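Local coordinates for RIM-binding protein, isoform F (Drosophila melanogaster, PDB 6Q9M), which couples synaptic vesicle recruitment to release sites at the active zone, probably as a scaffold, at residues I26-P31 with D40-Y45. Numbering follows the deposited sequence.
Sequences IGWSPP and DSYHVY
Trp28 turns the edge of its five-membered ring onto the face of Tyr42, an edge-to-face aromatic pair with centroids 4.4 Å apart and planes at 62°. Trp28 NE1 lies 3.1 Å above the phenol plane over its centre, 3.2 Å from Tyr42 CD2, with its N-H directed into the pi face. A chi1 of 63° sets Trp28 CG between N and C, from where the indole extends toward strand 39-46; with chi1 -59°, Tyr42 CG lies beside its own N and the ring runs on toward the prolines. The two side chains thus run in opposite senses alongside one another. At the far end of the indole, Trp28 CH2 rests 4.0 Å from Val44 CG2. The other Val44 methyl, CG1, takes CD1 of Ile26 at 3.8 Å. Beyond strand 23-29, Tyr42 OH lies 3.3 Å from Pro30 CB and 3.5 Å from Pro31 CD, where the Pro31 and Tyr42 side chains meet tip to tip. An alanine in place of Tyr42 would probably leave the indole N-H without the pi face it points into and open a gap beside Pro30 and Pro31. The contact joins the two facing sheets of a fibronectin type III beta-sandwich: strand 23-29 lies between strands 12-20 and 61-65, strand 39-46 between 49-55 and 73-81. Ile64 of strand 61-65 touches Ile26 and Val44, and Pro11, from a loop, touches Trp28 and Tyr42.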
loop_
_atom_site.group_PDB
_atom_site.type_symbol
_atom_site.label_atom_id
_atom_site.label_comp_id
_atom_site.label_asym_id
_atom_site.label_seq_id
_atom_site.Cartn_x
_atom_site.Cartn_y
_atom_site.Cartn_z
ATOM N N ILE A 26 15.088 20.521 -8.403
ATOM C CA ILE A 26 13.652 20.305 -8.305
ATOM C C ILE A 26 12.994 21.499 -7.633
ATOM O O ILE A 26 13.631 22.286 -6.925
ATOM C CB ILE A 26 13.272 19.032 -7.525
ATOM C CG1 ILE A 26 13.578 19.243 -6.040
ATOM C CG2 ILE A 26 13.934 17.793 -8.111
ATOM C CD1 ILE A 26 13.246 18.041 -5.184
ATOM N N GLY A 27 11.684 21.603 -7.854
ATOM C CA GLY A 27 10.871 22.592 -7.184
ATOM C C GLY A 27 9.549 21.972 -6.780
ATOM O O GLY A 27 9.155 20.921 -7.292
ATOM N N TRP A 28 8.879 22.624 -5.826
ATOM C CA TRP A 28 7.578 22.163 -5.350
ATOM C C TRP A 28 6.812 23.352 -4.778
ATOM O O TRP A 28 7.307 24.487 -4.740
ATOM C CB TRP A 28 7.714 21.015 -4.334
ATOM C CG TRP A 28 8.433 21.356 -3.046
ATOM C CD1 TRP A 28 7.863 21.791 -1.873
ATOM C CD2 TRP A 28 9.846 21.271 -2.797
ATOM N NE1 TRP A 28 8.834 21.983 -0.917
ATOM C CE2 TRP A 28 10.060 21.684 -1.457
ATOM C CE3 TRP A 28 10.952 20.922 -3.582
ATOM C CZ2 TRP A 28 11.345 21.754 -0.880
ATOM C CZ3 TRP A 28 12.235 20.980 -3.002
ATOM C CH2 TRP A 28 12.414 21.399 -1.665
ATOM N N SER A 29 5.580 23.085 -4.347
ATOM C CA SER A 29 4.693 24.083 -3.769
ATOM C C SER A 29 4.295 23.661 -2.361
ATOM O O SER A 29 4.212 22.463 -2.069
ATOM C CB SER A 29 3.433 24.264 -4.621
ATOM O OG SER A 29 3.770 24.535 -5.967
ATOM N N PRO A 30 4.046 24.611 -1.468
ATOM C CA PRO A 30 3.691 24.250 -0.094
ATOM C C PRO A 30 2.338 23.565 -0.036
ATOM O O PRO A 30 1.455 23.828 -0.873
ATOM C CB PRO A 30 3.648 25.605 0.639
ATOM C CG PRO A 30 4.123 26.640 -0.340
ATOM C CD PRO A 30 3.991 26.066 -1.703
ATOM N N PRO A 31 2.102 22.772 1.011
ATOM C CA PRO A 31 0.802 22.123 1.185
ATOM C C PRO A 31 -0.279 23.126 1.533
ATOM O O PRO A 31 -0.020 24.206 2.076
ATOM C CB PRO A 31 1.038 21.175 2.365
ATOM C CG PRO A 31 2.149 21.824 3.126
ATOM C CD PRO A 31 3.050 22.374 2.062
ATOM N N ASP A 40 6.465 22.604 8.984
ATOM C CA ASP A 40 7.631 23.215 9.606
ATOM C C ASP A 40 8.884 23.139 8.743
ATOM O O ASP A 40 9.669 24.091 8.718
ATOM C CB ASP A 40 7.888 22.538 10.964
ATOM C CG ASP A 40 9.035 23.166 11.730
ATOM O OD1 ASP A 40 8.771 24.079 12.540
ATOM O OD2 ASP A 40 10.194 22.733 11.539
ATOM N N SER A 41 9.104 22.032 8.040
ATOM C CA SER A 41 10.230 21.924 7.122
ATOM C C SER A 41 9.914 20.824 6.117
ATOM O O SER A 41 8.932 20.092 6.254
ATOM C CB SER A 41 11.555 21.658 7.861
ATOM O OG SER A 41 11.597 20.370 8.457
ATOM N N TYR A 42 10.774 20.707 5.115
ATOM C CA TYR A 42 10.634 19.705 4.077
ATOM C C TYR A 42 11.823 18.750 4.099
ATOM O O TYR A 42 12.954 19.140 4.407
ATOM C CB TYR A 42 10.537 20.345 2.687
ATOM C CG TYR A 42 9.399 21.300 2.493
ATOM C CD1 TYR A 42 9.539 22.660 2.769
ATOM C CD2 TYR A 42 8.182 20.853 2.017
ATOM C CE1 TYR A 42 8.480 23.541 2.581
ATOM C CE2 TYR A 42 7.130 21.722 1.816
ATOM C CZ TYR A 42 7.277 23.062 2.102
ATOM O OH TYR A 42 6.201 23.900 1.911
ATOM N N HIS A 43 11.546 17.494 3.759
ATOM C CA HIS A 43 12.540 16.436 3.656
ATOM C C HIS A 43 12.531 15.932 2.220
ATOM O O HIS A 43 11.491 15.478 1.726
ATOM C CB HIS A 43 12.230 15.284 4.608
ATOM C CG HIS A 43 12.655 15.519 6.019
ATOM N ND1 HIS A 43 13.306 16.662 6.422
ATOM C CD2 HIS A 43 12.525 14.750 7.126
ATOM C CE1 HIS A 43 13.567 16.588 7.717
ATOM N NE2 HIS A 43 13.100 15.438 8.169
ATOM N N VAL A 44 13.677 16.018 1.547
ATOM C CA VAL A 44 13.802 15.557 0.169
ATOM C C VAL A 44 14.487 14.203 0.177
ATOM O O VAL A 44 15.573 14.052 0.750
ATOM C CB VAL A 44 14.578 16.563 -0.687
ATOM C CG1 VAL A 44 14.538 16.133 -2.138
ATOM C CG2 VAL A 44 13.967 17.944 -0.518
ATOM N N TYR A 45 13.846 13.216 -0.441
ATOM C CA TYR A 45 14.361 11.856 -0.522
ATOM C C TYR A 45 14.662 11.479 -1.962
ATOM O O TYR A 45 13.981 11.920 -2.893
ATOM C CB TYR A 45 13.373 10.850 0.045
ATOM C CG TYR A 45 13.129 11.004 1.524
ATOM C CD1 TYR A 45 12.282 11.994 2.001
ATOM C CD2 TYR A 45 13.747 10.167 2.439
ATOM C CE1 TYR A 45 12.056 12.145 3.342
ATOM C CE2 TYR A 45 13.522 10.317 3.789
ATOM C CZ TYR A 45 12.671 11.308 4.233
ATOM O OH TYR A 45 12.428 11.475 5.576
#